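PDB 3MOI: probable dehydrogenase from Bordetella bronchiseptica, which probably catalyses an NAD(P)-dependent oxidation or reduction, as a member of the GFO/IDH/MocA family built from a Rossmann domain and a C-terminal sheet domain. Local coordinates for residues F76-V81 / A104-E109; G88-V93 / G115-V120; F151-F156 / V229-D234; G173-Q178 / P209-C214. All blocks are in the same frame, centred on the assembly; numbering follows the deposited sequence.

Contact 1: residues F76-V81 / A104-E109; sequences FHCEHV and ADRMIE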
loop_
_atom_site.group_PDB
_atom_site.type_symbol
_atom_site.label_atom_id
_atom_site.label_comp_id
_atom_site.label_asym_id
_atom_site.label_seq_id
_atom_site.Cartn_x
_atom_site.Cartn_y
_atom_site.Cartn_z
ATOM N N PHE A 76 -9.216 -2.803 -32.958
ATOM C CA PHE A 76 -8.748 -2.269 -34.227
ATOM C C PHE A 76 -7.294 -1.848 -34.214
ATOM O O PHE A 76 -6.768 -1.474 -35.240
ATOM C CB PHE A 76 -9.617 -1.083 -34.640
ATOM C CG PHE A 76 -11.006 -1.470 -34.994
ATOM C CD1 PHE A 76 -11.268 -2.072 -36.209
ATOM C CD2 PHE A 76 -12.046 -1.286 -34.098
ATOM C CE1 PHE A 76 -12.572 -2.469 -36.542
ATOM C CE2 PHE A 76 -13.316 -1.691 -34.388
ATOM C CZ PHE A 76 -13.597 -2.272 -35.628
ATOM N N HIS A 77 -6.615 -1.899 -33.068
ATOM C CA HIS A 77 -5.246 -1.372 -33.008
ATOM C C HIS A 77 -4.259 -2.093 -33.896
ATOM O O HIS A 77 -3.479 -1.468 -34.587
ATOM C CB HIS A 77 -4.728 -1.390 -31.617
ATOM C CG HIS A 77 -5.363 -0.389 -30.723
ATOM N ND1 HIS A 77 -5.139 -0.376 -29.367
ATOM C CD2 HIS A 77 -6.185 0.644 -30.978
ATOM C CE1 HIS A 77 -5.805 0.630 -28.828
ATOM N NE2 HIS A 77 -6.460 1.254 -29.777
ATOM N N CYS A 78 -4.282 -3.393 -33.896
ATOM C CA CYS A 78 -3.354 -4.142 -34.717
ATOM C C CYS A 78 -3.375 -3.713 -36.181
ATOM O O CYS A 78 -2.327 -3.345 -36.771
ATOM C CB CYS A 78 -3.638 -5.649 -34.632
ATOM S SG CYS A 78 -2.473 -6.613 -35.592
ATOM N N GLU A 79 -4.543 -3.770 -36.794
ATOM C CA GLU A 79 -4.577 -3.444 -38.218
ATOM C C GLU A 79 -4.318 -1.953 -38.448
ATOM O O GLU A 79 -3.771 -1.583 -39.451
ATOM C CB GLU A 79 -5.905 -3.861 -38.874
ATOM C CG GLU A 79 -7.114 -3.043 -38.379
ATOM C CD GLU A 79 -8.463 -3.656 -38.801
ATOM O OE1 GLU A 79 -8.996 -3.106 -39.852
ATOM O OE2 GLU A 79 -8.948 -4.655 -38.099
ATOM N N HIS A 80 -4.710 -1.113 -37.507
ATOM C CA HIS A 80 -4.460 0.320 -37.678
ATOM C C HIS A 80 -2.939 0.572 -37.633
ATOM O O HIS A 80 -2.386 1.325 -38.414
ATOM C CB HIS A 80 -5.223 1.166 -36.628
ATOM C CG HIS A 80 -6.663 1.441 -36.954
ATOM N ND1 HIS A 80 -7.550 1.958 -36.018
ATOM C CD2 HIS A 80 -7.363 1.316 -38.113
ATOM C CE1 HIS A 80 -8.733 2.132 -36.591
ATOM N NE2 HIS A 80 -8.649 1.748 -37.861
ATOM N N VAL A 81 -2.247 -0.146 -36.764
ATOM C CA VAL A 81 -0.812 0.019 -36.648
ATOM C C VAL A 81 -0.079 -0.535 -37.854
ATOM O O VAL A 81 0.849 0.107 -38.392
ATOM C CB VAL A 81 -0.310 -0.576 -35.333
ATOM C CG1 VAL A 81 1.157 -0.979 -35.446
ATOM C CG2 VAL A 81 -0.578 0.444 -34.176
ATOM N N ALA A 104 0.377 -8.400 -30.895
ATOM C CA ALA A 104 1.511 -7.609 -30.486
ATOM C C ALA A 104 2.742 -7.967 -31.331
ATOM O O ALA A 104 3.501 -7.119 -31.652
ATOM C CB ALA A 104 1.762 -7.790 -29.083
ATOM N N ASP A 105 2.895 -9.213 -31.733
ATOM C CA ASP A 105 4.029 -9.587 -32.564
ATOM C C ASP A 105 3.844 -9.039 -33.938
ATOM O O ASP A 105 4.798 -8.586 -34.509
ATOM C CB ASP A 105 4.253 -11.117 -32.643
ATOM C CG ASP A 105 4.838 -11.686 -31.344
ATOM O OD1 ASP A 105 5.329 -10.875 -30.475
ATOM O OD2 ASP A 105 4.820 -12.928 -31.182
ATOM N N ARG A 106 2.635 -9.067 -34.474
ATOM C CA ARG A 106 2.440 -8.520 -35.808
ATOM C C ARG A 106 2.727 -7.038 -35.841
ATOM O O ARG A 106 3.211 -6.512 -36.864
ATOM C CB ARG A 106 1.006 -8.712 -36.337
ATOM C CG ARG A 106 0.572 -10.148 -36.727
ATOM C CD ARG A 106 -0.846 -10.032 -37.449
ATOM N NE ARG A 106 -0.714 -9.250 -38.708
ATOM C CZ ARG A 106 -1.654 -8.491 -39.283
ATOM N NH1 ARG A 106 -2.867 -8.289 -38.737
ATOM N NH2 ARG A 106 -1.355 -7.894 -40.423
ATOM N N MET A 107 2.440 -6.373 -34.737
ATOM C CA MET A 107 2.637 -4.908 -34.624
ATOM C C MET A 107 4.151 -4.564 -34.596
ATOM O O MET A 107 4.641 -3.694 -35.353
ATOM C CB MET A 107 1.866 -4.358 -33.407
ATOM C CG MET A 107 0.275 -4.359 -33.553
ATOM S SD MET A 107 -0.694 -4.066 -32.064
ATOM C CE MET A 107 -0.856 -5.655 -31.671
ATOM N N ILE A 108 4.895 -5.325 -33.802
ATOM C CA ILE A 108 6.327 -5.156 -33.669
ATOM C C ILE A 108 6.969 -5.362 -35.050
ATOM O O ILE A 108 7.744 -4.534 -35.522
ATOM C CB ILE A 108 6.872 -6.126 -32.575
ATOM C CG1 ILE A 108 6.392 -5.631 -31.174
ATOM C CG2 ILE A 108 8.400 -6.281 -32.611
ATOM C CD1 ILE A 108 6.495 -6.671 -30.032
ATOM N N GLU A 109 6.573 -6.420 -35.733
ATOM C CA GLU A 109 7.236 -6.798 -36.950
ATOM C C GLU A 109 6.984 -5.738 -38.028
ATOM O O GLU A 109 7.904 -5.283 -38.707
ATOM C CB GLU A 109 6.844 -8.227 -37.323
ATOM C CG GLU A 109 7.315 -9.264 -36.252
ATOM C CD GLU A 109 6.744 -10.727 -36.376
ATOM O OE1 GLU A 109 5.697 -10.963 -37.038
ATOM O OE2 GLU A 109 7.366 -11.661 -35.788
#

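Contact 2: residues G88-V93 / G115-V120; sequences GLHIIV and GVHLVV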
loop_
_atom_site.group_PDB
_atom_site.type_symbol
_atom_site.label_atom_id
_atom_site.label_comp_id
_atom_site.label_asym_id
_atom_site.label_seq_id
_atom_site.Cartn_x
_atom_site.Cartn_y
_atom_site.Cartn_z
ATOM N N GLY A 88 4.800 4.227 -43.924
ATOM C CA GLY A 88 5.929 5.016 -43.335
ATOM C C GLY A 88 5.511 6.187 -42.403
ATOM O O GLY A 88 6.164 7.250 -42.375
ATOM N N LEU A 89 4.412 6.017 -41.655
ATOM C CA LEU A 89 3.989 6.980 -40.707
ATOM C C LEU A 89 4.350 6.525 -39.294
ATOM O O LEU A 89 4.165 5.367 -38.944
ATOM C CB LEU A 89 2.479 7.120 -40.784
ATOM C CG LEU A 89 1.862 7.749 -42.021
ATOM C CD1 LEU A 89 0.453 7.866 -41.614
ATOM C CD2 LEU A 89 2.501 9.154 -42.433
ATOM N N HIS A 90 4.845 7.462 -38.489
ATOM C CA HIS A 90 5.144 7.206 -37.085
ATOM C C HIS A 90 3.820 7.195 -36.341
ATOM O O HIS A 90 2.825 7.707 -36.829
ATOM C CB HIS A 90 6.108 8.260 -36.536
ATOM C CG HIS A 90 7.336 8.444 -37.378
ATOM N ND1 HIS A 90 8.299 7.467 -37.518
ATOM C CD2 HIS A 90 7.740 9.471 -38.156
ATOM C CE1 HIS A 90 9.256 7.889 -38.315
ATOM N NE2 HIS A 90 8.925 9.095 -38.741
ATOM N N ILE A 91 3.803 6.592 -35.165
ATOM C CA ILE A 91 2.568 6.298 -34.494
ATOM C C ILE A 91 2.595 6.580 -32.981
ATOM O O ILE A 91 3.584 6.288 -32.313
ATOM C CB ILE A 91 2.300 4.792 -34.628
ATOM C CG1 ILE A 91 2.167 4.390 -36.067
ATOM C CG2 ILE A 91 1.065 4.394 -33.860
ATOM C CD1 ILE A 91 2.428 2.897 -36.286
ATOM N N ILE A 92 1.495 7.114 -32.452
ATOM C CA ILE A 92 1.217 7.006 -31.052
ATOM C C ILE A 92 -0.025 6.177 -30.971
ATOM O O ILE A 92 -0.951 6.536 -31.646
ATOM C CB ILE A 92 0.931 8.367 -30.400
ATOM C CG1 ILE A 92 2.191 9.263 -30.440
ATOM C CG2 ILE A 92 0.578 8.240 -28.949
ATOM C CD1 ILE A 92 1.840 10.876 -30.196
ATOM N N VAL A 93 -0.068 5.127 -30.131
ATOM C CA VAL A 93 -1.250 4.268 -29.972
ATOM C C VAL A 93 -1.753 4.191 -28.562
ATOM O O VAL A 93 -0.977 3.828 -27.664
ATOM C CB VAL A 93 -0.970 2.738 -30.164
ATOM C CG1 VAL A 93 -2.032 2.093 -31.042
ATOM C CG2 VAL A 93 0.435 2.423 -30.522
ATOM N N GLY A 115 10.639 0.703 -40.187
ATOM C CA GLY A 115 11.580 1.710 -39.768
ATOM C C GLY A 115 10.911 2.897 -39.103
ATOM O O GLY A 115 11.531 3.921 -38.929
ATOM N N VAL A 116 9.643 2.779 -38.700
ATOM C CA VAL A 116 8.960 3.914 -38.099
ATOM C C VAL A 116 9.087 3.917 -36.575
ATOM O O VAL A 116 9.447 2.898 -35.998
ATOM C CB VAL A 116 7.462 3.986 -38.529
ATOM C CG1 VAL A 116 7.337 4.021 -40.062
ATOM C CG2 VAL A 116 6.658 2.941 -37.886
ATOM N N HIS A 117 8.791 5.049 -35.937
ATOM C CA HIS A 117 8.758 5.125 -34.496
ATOM C C HIS A 117 7.358 5.009 -33.980
ATOM O O HIS A 117 6.450 5.615 -34.553
ATOM C CB HIS A 117 9.332 6.429 -34.000
ATOM C CG HIS A 117 10.789 6.565 -34.287
ATOM N ND1 HIS A 117 11.284 7.339 -35.327
ATOM C CD2 HIS A 117 11.859 5.975 -33.715
ATOM C CE1 HIS A 117 12.601 7.250 -35.347
ATOM N NE2 HIS A 117 12.973 6.443 -34.370
ATOM N N LEU A 118 7.212 4.282 -32.872
ATOM C CA LEU A 118 5.944 4.070 -32.218
ATOM C C LEU A 118 6.064 4.359 -30.777
ATOM O O LEU A 118 6.952 3.889 -30.178
ATOM C CB LEU A 118 5.508 2.575 -32.296
ATOM C CG LEU A 118 4.165 2.299 -31.544
ATOM C CD1 LEU A 118 3.174 1.303 -32.327
ATOM C CD2 LEU A 118 4.438 1.805 -30.171
ATOM N N VAL A 119 5.112 5.054 -30.193
ATOM C CA VAL A 119 5.013 5.200 -28.761
ATOM C C VAL A 119 3.612 4.771 -28.318
ATOM O O VAL A 119 2.631 5.122 -28.976
ATOM C CB VAL A 119 5.147 6.707 -28.379
ATOM C CG1 VAL A 119 4.521 7.023 -26.941
ATOM C CG2 VAL A 119 6.567 7.184 -28.514
ATOM N N VAL A 120 3.476 4.146 -27.150
ATOM C CA VAL A 120 2.141 3.951 -26.551
ATOM C C VAL A 120 1.937 4.766 -25.277
ATOM O O VAL A 120 2.814 4.677 -24.445
ATOM C CB VAL A 120 1.956 2.387 -26.313
ATOM C CG1 VAL A 120 3.186 1.570 -26.633
ATOM C CG2 VAL A 120 1.384 2.016 -24.961
#

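Contact 3: residues F151-F156 / V229-D234; sequences FNYTDF and VYSGYD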
loop_
_atom_site.group_PDB
_atom_site.type_symbol
_atom_site.label_atom_id
_atom_site.label_comp_id
_atom_site.label_asym_id
_atom_site.label_seq_id
_atom_site.Cartn_x
_atom_site.Cartn_y
_atom_site.Cartn_z
ATOM N N PHE A 151 -0.736 2.660 -4.794
ATOM C CA PHE A 151 -2.138 2.260 -4.705
ATOM C C PHE A 151 -3.035 3.345 -5.261
ATOM O O PHE A 151 -2.640 4.490 -5.353
ATOM C CB PHE A 151 -2.547 1.862 -3.267
ATOM C CG PHE A 151 -2.310 2.949 -2.264
ATOM C CD1 PHE A 151 -1.053 3.122 -1.693
ATOM C CD2 PHE A 151 -3.321 3.867 -1.958
ATOM C CE1 PHE A 151 -0.804 4.146 -0.820
ATOM C CE2 PHE A 151 -3.083 4.926 -1.085
ATOM C CZ PHE A 151 -1.825 5.067 -0.503
ATOM N N ASN A 152 -4.236 2.968 -5.679
ATOM C CA ASN A 152 -5.200 3.889 -6.243
ATOM C C ASN A 152 -6.521 3.269 -5.912
ATOM O O ASN A 152 -6.727 2.154 -6.274
ATOM C CB ASN A 152 -5.018 3.973 -7.741
ATOM C CG ASN A 152 -5.624 5.256 -8.350
ATOM O OD1 ASN A 152 -6.238 6.038 -7.647
ATOM N ND2 ASN A 152 -5.454 5.451 -9.682
ATOM N N TYR A 153 -7.353 3.932 -5.143
ATOM C CA TYR A 153 -8.754 3.558 -4.939
ATOM C C TYR A 153 -9.592 4.620 -5.653
ATOM O O TYR A 153 -9.358 5.842 -5.485
ATOM C CB TYR A 153 -9.109 3.535 -3.412
ATOM C CG TYR A 153 -8.296 2.518 -2.633
ATOM C CD1 TYR A 153 -6.941 2.662 -2.460
ATOM C CD2 TYR A 153 -8.890 1.389 -2.103
ATOM C CE1 TYR A 153 -6.200 1.711 -1.768
ATOM C CE2 TYR A 153 -8.158 0.436 -1.415
ATOM C CZ TYR A 153 -6.824 0.585 -1.271
ATOM O OH TYR A 153 -6.128 -0.369 -0.565
ATOM N N THR A 154 -10.606 4.174 -6.381
ATOM C CA THR A 154 -11.146 4.919 -7.549
ATOM C C THR A 154 -12.606 4.593 -7.722
ATOM O O THR A 154 -13.116 3.734 -6.975
ATOM C CB THR A 154 -10.400 4.394 -8.710
ATOM O OG1 THR A 154 -9.283 5.237 -8.940
ATOM C CG2 THR A 154 -11.188 4.215 -9.877
ATOM N N ASP A 155 -13.290 5.269 -8.671
ATOM C CA ASP A 155 -14.686 4.945 -8.972
ATOM C C ASP A 155 -14.901 4.383 -10.373
ATOM O O ASP A 155 -16.043 4.400 -10.904
ATOM C CB ASP A 155 -15.574 6.155 -8.755
ATOM C CG ASP A 155 -15.336 7.261 -9.790
ATOM O OD1 ASP A 155 -15.991 8.354 -9.610
ATOM O OD2 ASP A 155 -14.500 7.024 -10.731
ATOM N N PHE A 156 -13.840 3.812 -10.912
ATOM C CA PHE A 156 -13.735 3.408 -12.289
ATOM C C PHE A 156 -14.867 2.475 -12.673
ATOM O O PHE A 156 -15.537 2.651 -13.697
ATOM C CB PHE A 156 -12.368 2.724 -12.516
ATOM C CG PHE A 156 -12.239 2.015 -13.827
ATOM C CD1 PHE A 156 -11.691 2.661 -14.942
ATOM C CD2 PHE A 156 -12.602 0.707 -13.944
ATOM C CE1 PHE A 156 -11.566 2.015 -16.169
ATOM C CE2 PHE A 156 -12.457 0.034 -15.167
ATOM C CZ PHE A 156 -11.953 0.705 -16.286
ATOM N N VAL A 229 -1.629 -1.985 -5.775
ATOM C CA VAL A 229 -2.967 -2.228 -5.299
ATOM C C VAL A 229 -3.923 -1.277 -5.998
ATOM O O VAL A 229 -3.653 -0.085 -6.125
ATOM C CB VAL A 229 -3.092 -1.979 -3.762
ATOM C CG1 VAL A 229 -4.586 -1.938 -3.344
ATOM C CG2 VAL A 229 -2.344 -3.023 -2.955
ATOM N N TYR A 230 -5.070 -1.784 -6.423
ATOM C CA TYR A 230 -6.069 -0.978 -7.190
ATOM C C TYR A 230 -7.443 -1.455 -6.809
ATOM O O TYR A 230 -7.682 -2.673 -6.770
ATOM C CB TYR A 230 -5.926 -1.162 -8.714
ATOM C CG TYR A 230 -6.787 -0.189 -9.423
ATOM C CD1 TYR A 230 -6.266 0.970 -9.933
ATOM C CD2 TYR A 230 -8.181 -0.375 -9.502
ATOM C CE1 TYR A 230 -7.073 1.875 -10.555
ATOM C CE2 TYR A 230 -8.958 0.513 -10.084
ATOM C CZ TYR A 230 -8.399 1.666 -10.613
ATOM O OH TYR A 230 -9.200 2.605 -11.225
ATOM N N SER A 231 -8.347 -0.514 -6.561
ATOM C CA SER A 231 -9.778 -0.832 -6.349
ATOM C C SER A 231 -10.653 0.283 -6.936
ATOM O O SER A 231 -10.336 1.483 -6.796
ATOM C CB SER A 231 -10.058 -0.960 -4.867
ATOM O OG SER A 231 -11.398 -1.290 -4.612
ATOM N N GLY A 232 -11.729 -0.112 -7.614
ATOM C CA GLY A 232 -12.505 0.801 -8.467
ATOM C C GLY A 232 -13.975 0.852 -8.124
ATOM O O GLY A 232 -14.772 1.316 -8.916
ATOM N N TYR A 233 -14.337 0.399 -6.921
ATOM C CA TYR A 233 -15.753 0.205 -6.575
ATOM C C TYR A 233 -16.418 1.480 -6.048
ATOM O O TYR A 233 -17.566 1.443 -5.598
ATOM C CB TYR A 233 -15.876 -0.961 -5.583
ATOM C CG TYR A 233 -15.378 -2.290 -6.164
ATOM C CD1 TYR A 233 -16.065 -2.933 -7.197
ATOM C CD2 TYR A 233 -14.215 -2.895 -5.689
ATOM C CE1 TYR A 233 -15.605 -4.141 -7.744
ATOM C CE2 TYR A 233 -13.732 -4.108 -6.250
ATOM C CZ TYR A 233 -14.435 -4.712 -7.272
ATOM O OH TYR A 233 -13.989 -5.886 -7.803
ATOM N N ASP A 234 -15.710 2.609 -6.117
ATOM C CA ASP A 234 -16.244 3.893 -5.683
ATOM C C ASP A 234 -16.496 3.941 -4.177
ATOM O O ASP A 234 -17.484 4.572 -3.698
ATOM C CB ASP A 234 -17.546 4.230 -6.415
ATOM C CG ASP A 234 -17.920 5.707 -6.283
ATOM O OD1 ASP A 234 -18.981 6.094 -6.839
ATOM O OD2 ASP A 234 -17.154 6.470 -5.610
#

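Contact 4: residues G173-Q178 / P209-C214; sequences GIIYNQ and PTEGNC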
loop_
_atom_site.group_PDB
_atom_site.type_symbol
_atom_site.label_atom_id
_atom_site.label_comp_id
_atom_site.label_asym_id
_atom_site.label_seq_id
_atom_site.Cartn_x
_atom_site.Cartn_y
_atom_site.Cartn_z
ATOM N N GLY A 173 -12.530 -3.945 -17.736
ATOM C CA GLY A 173 -12.093 -4.063 -16.381
ATOM C C GLY A 173 -10.709 -3.565 -16.153
ATOM O O GLY A 173 -9.954 -3.189 -17.085
ATOM N N ILE A 174 -10.354 -3.606 -14.885
ATOM C CA ILE A 174 -9.219 -2.888 -14.450
ATOM C C ILE A 174 -7.903 -3.519 -14.890
ATOM O O ILE A 174 -6.896 -2.816 -14.886
ATOM C CB ILE A 174 -9.207 -2.638 -12.908
ATOM C CG1 ILE A 174 -8.986 -3.912 -12.127
ATOM C CG2 ILE A 174 -10.489 -1.953 -12.421
ATOM C CD1 ILE A 174 -7.856 -3.732 -11.040
ATOM N N ILE A 175 -7.880 -4.797 -15.275
ATOM C CA ILE A 175 -6.627 -5.399 -15.610
ATOM C C ILE A 175 -6.018 -4.775 -16.867
ATOM O O ILE A 175 -4.771 -4.587 -16.994
ATOM C CB ILE A 175 -6.730 -6.935 -15.845
ATOM C CG1 ILE A 175 -7.128 -7.714 -14.566
ATOM C CG2 ILE A 175 -5.358 -7.510 -16.400
ATOM C CD1 ILE A 175 -6.653 -7.159 -13.293
ATOM N N TYR A 176 -6.866 -4.462 -17.807
ATOM C CA TYR A 176 -6.384 -3.912 -19.058
ATOM C C TYR A 176 -6.507 -2.382 -19.181
ATOM O O TYR A 176 -5.900 -1.763 -20.056
ATOM C CB TYR A 176 -7.201 -4.527 -20.178
ATOM C CG TYR A 176 -7.036 -5.988 -20.360
ATOM C CD1 TYR A 176 -5.790 -6.521 -20.745
ATOM C CD2 TYR A 176 -8.138 -6.868 -20.240
ATOM C CE1 TYR A 176 -5.634 -7.896 -20.952
ATOM C CE2 TYR A 176 -7.985 -8.254 -20.413
ATOM C CZ TYR A 176 -6.742 -8.761 -20.799
ATOM O OH TYR A 176 -6.577 -10.115 -21.081
ATOM N N ASN A 177 -7.319 -1.782 -18.330
ATOM C CA ASN A 177 -7.697 -0.353 -18.492
ATOM C C ASN A 177 -7.142 0.540 -17.371
ATOM O O ASN A 177 -7.265 1.775 -17.425
ATOM C CB ASN A 177 -9.220 -0.283 -18.587
ATOM C CG ASN A 177 -9.737 -1.082 -19.792
ATOM O OD1 ASN A 177 -9.532 -0.684 -20.928
ATOM N ND2 ASN A 177 -10.368 -2.239 -19.545
ATOM N N GLN A 178 -6.576 -0.075 -16.326
ATOM C CA GLN A 178 -6.063 0.699 -15.188
ATOM C C GLN A 178 -4.657 0.216 -14.717
ATOM O O GLN A 178 -3.687 0.977 -14.622
ATOM C CB GLN A 178 -7.084 0.655 -14.072
ATOM C CG GLN A 178 -8.405 1.445 -14.355
ATOM C CD GLN A 178 -8.150 2.976 -14.343
ATOM O OE1 GLN A 178 -7.801 3.582 -15.369
ATOM N NE2 GLN A 178 -8.253 3.570 -13.176
ATOM N N PRO A 209 -19.527 -7.736 -14.049
ATOM C CA PRO A 209 -18.647 -8.822 -13.660
ATOM C C PRO A 209 -17.320 -8.816 -14.365
ATOM O O PRO A 209 -16.978 -9.758 -15.061
ATOM C CB PRO A 209 -19.468 -10.073 -14.032
ATOM C CG PRO A 209 -20.269 -9.672 -15.159
ATOM C CD PRO A 209 -20.422 -8.148 -15.130
ATOM N N THR A 210 -16.570 -7.748 -14.175
ATOM C CA THR A 210 -15.233 -7.710 -14.629
ATOM C C THR A 210 -14.396 -7.374 -13.399
ATOM O O THR A 210 -14.917 -7.106 -12.354
ATOM C CB THR A 210 -15.039 -6.697 -15.761
ATOM O OG1 THR A 210 -13.674 -6.786 -16.239
ATOM C CG2 THR A 210 -15.331 -5.285 -15.293
ATOM N N GLU A 211 -13.083 -7.392 -13.532
ATOM C CA GLU A 211 -12.238 -7.165 -12.407
ATOM C C GLU A 211 -12.363 -5.718 -11.970
ATOM O O GLU A 211 -12.153 -4.817 -12.751
ATOM C CB GLU A 211 -10.785 -7.494 -12.762
ATOM C CG GLU A 211 -10.478 -8.982 -12.838
ATOM C CD GLU A 211 -10.865 -9.655 -14.137
ATOM O OE1 GLU A 211 -11.042 -8.918 -15.130
ATOM O OE2 GLU A 211 -11.017 -10.932 -14.158
ATOM N N GLY A 212 -12.705 -5.508 -10.718
ATOM C CA GLY A 212 -12.625 -4.201 -10.121
ATOM C C GLY A 212 -11.550 -3.948 -9.085
ATOM O O GLY A 212 -11.274 -2.783 -8.801
ATOM N N ASN A 213 -10.928 -4.990 -8.509
ATOM C CA ASN A 213 -9.754 -4.764 -7.633
ATOM C C ASN A 213 -8.628 -5.744 -7.785
ATOM O O ASN A 213 -8.804 -6.910 -8.127
ATOM C CB ASN A 213 -10.158 -4.739 -6.171
ATOM C CG ASN A 213 -10.742 -6.093 -5.680
ATOM O OD1 ASN A 213 -11.701 -6.585 -6.216
ATOM N ND2 ASN A 213 -10.167 -6.647 -4.663
ATOM N N CYS A 214 -7.454 -5.317 -7.385
ATOM C CA CYS A 214 -6.321 -6.177 -7.514
ATOM C C CYS A 214 -5.310 -5.853 -6.501
ATOM O O CYS A 214 -5.025 -4.699 -6.314
ATOM C CB CYS A 214 -5.674 -5.932 -8.841
ATOM S SG CYS A 214 -4.055 -6.726 -9.049
#

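Contact 1: residues F76-V81 / A104-E109
Met-107 lies against Cys-78 where two neighbouring helices of the NAD-binding Rossmann fold pack together, and the pair illustrates how one flexible side chain can bridge near-parallel helices. The segments 77-81 and 104-109 run 12° apart with their axes 9.2 Å away at closest approach, as befits connections that each link parallel strands of one sheet. Met-107 and Cys-78 contribute about equally to the bridge. The methionine chain is extended as far as the sulfur and then bends at chi3 (-92°), which turns the methyl CE in beside Cys-78. As a result SD sits 3.8 Å from Cys-78 CA, while CE reaches Cys-78 CB at 4.1 Å. Cys-78 answers by holding SG anti to its backbone N (chi1 -178°), where it meets Met-107 CG on one hand and Arg-106 on the other. One turn further along, Val-81 crosses Met-107 at about a right angle, its CG1 resting 4.0 Å from Met-107 CG. The meetings of Met-107 with Cys-78 and Val-81 are apolar packing, and no hydrogen bond joins the segments. Outside the pair, His-77 leads its imidazole away to the carbonyl of Leu-97, and Ile-108, on the far side of its helix, packs on helix 362-381. Arg-106 closes the more exposed margin. Its guanidinium comes obliquely to the sulfur in a van der Waals approach, so that SG meets both the root and the tip of the same residue, with Arg-106 CB 4.1 Å and Arg-106 NH1 3.6 Å from Cys-78 SG.

Contact 2: residues G88-V93 / G115-V120
Val-116 is the bump that opens this contact, its isopropyl group nestling against the backbone of Gly-88 and Leu-89 at the N-terminal ends of the two strands of a beta-alpha-beta unit of the Rossmann fold. Val-116 CG1 lies 3.7 Å from Gly-88 C and Val-116 CB lies 3.6 Å from Leu-89 O; Gly-88 ends the preceding helix in a Schellman motif, whose positive phi favours glycine. Beyond it, strands 90-93 and 118-120 run parallel, stitched by bonds from Ile-91 N to His-117 O, Val-119 N to Ile-91 O and Val-93 N to Val-119 O. On the face turned to helix 77-86, Leu-118 holds CG anti to its backbone N (chi1 178°), which sets the branch beside Val-93; CD1 sits over the groove between Ile-91 CG2, 4.0 Å away, and Val-93 CG2 at 3.5 Å. The opposite face carries Ile-92 and Val-119 in looser touch, and near it the side chains of His-90 and His-117 run alongside each other and lean on helix 340-352, the rings oblique at 35°. Ahead of the backbone ladder, the His-90 side chain accepts an almost straight hydrogen bond (177°) from His-117 N to His-90 ND1, 2.9 Å long and close to the ring plane.

Contact 3: residues F151-F156 / V229-D234
Tyr-230 and Asn-152 both hold CG anti to the backbone N (chi1 -171° and -159°), which starts the two groups alongside each other in the same direction, with Asn-152 CB 3.9 Å from Tyr-230 CD1 and the amide turned 73° from the ring. The backbone oxygen of Asn-152 stands over one ring face, displaced from the ring centre, and also accepts the 3.1 Å bond from Ser-231 N. Its own N bonds Val-229 O, so the residue grips strand 225-231 through both backbone polar groups. On the other side of the sheet, the Tyr-153 ring meets Ser-231 and Val-229 obliquely, CD2 being 3.8 Å from Ser-231 CB and OH 3.5 Å from Val-229 CG1. Past the strand ends, another backbone bond joins the loops, Asp-234 N to Thr-154 O (3.0 Å), and Asp-155 CB packs 3.4 Å from Asp-234 CG. The two carboxylates have different partners, Arg-159 in a salt bridge with Asp-155 and the backbone N of Ala-259 for Asp-234. Tyr-153 OH bonds Asn-149 of the second subunit. In the C-terminal domain's mixed sheet, strands 145-153 and 225-231 form its parallel pair, between antiparallel neighbours 302-307 and 213-220; helix 179-190 lies over the Asn-152 and Tyr-230 face, and the second subunit over that of Phe-151 and Tyr-153.

Contact 4: residues G173-Q178 / P209-C214
Gly-173 meets Thr-210 with its bare alpha carbon, Thr-210 OG1 standing only 3.2 Å from Gly-173 CA on the side where a beta carbon would otherwise project. Its positive phi (87°) suits glycine as well, and the residue serves as N-cap of the short helix 174-177. Thr-210 OG1 has its polar partner elsewhere, in a hydrogen bond with the hydroxyl of Thr-168. Immediately after the cap, Ile-174 N gives a nearly straight hydrogen bond (167°) to Glu-211 O, 3.0 Å away, so an amide at the helix start finds its acceptor across the contact. The same oxygen is sheathed by the branches of Ile-174: CG1 is 3.4 Å and CG2 3.3 Å from Glu-211 O. The peptide run that receives the helix leads into strand 213-220 of the C-terminal domain's mixed sheet, where a classic beta bulge puts two residues, Gly-212 and Asn-213, opposite Gly-202. Just beyond this irregularity, Ile-174 CD1 rests on Cys-214 CB at 3.8 Å. It is chi1 of Ile-174 (69°), with CG1 in the crowded position between backbone N and carbonyl carbon, that puts CG1 near Glu-211 O. Ile-175 instead crosses Glu-211 obliquely, its CG1 lying 4.0 Å from Glu-211 CG. Glu-211 bends at chi2, and its buried carboxylate is satisfied by a salt bridge to Arg-203 and a hydrogen bond between OE1 and the Thr-168 hydroxyl. Back within the helix, Asn-177 ND2 donates to Gly-173 O over 2.7 Å, tying the last helical residue to the cap.

How the contacts relate
The four contacts fall into two pairs, one per domain. Contacts 1 and 2 interlock along the chain and their centres are 11 Å apart; Val-81 CG2 of the first touches Val-93 CG1 of the second at 3.8 Å, so helix packing and strand pairing share one core. Contact 4 is nested in the loop closed by contact 3, with centres 9 Å apart, and Cys-214 N lies 2.7 Å from Tyr-230 O where neighbouring strands join them. Neither contact of one pair touches a contact of the other: contacts 1 and 4 come nearest, with about 9 Å between closest atoms. A nucleotide would be expected, as in other Rossmann domains, at the C-terminal ends of the strands of the parallel sheet holding contact 2.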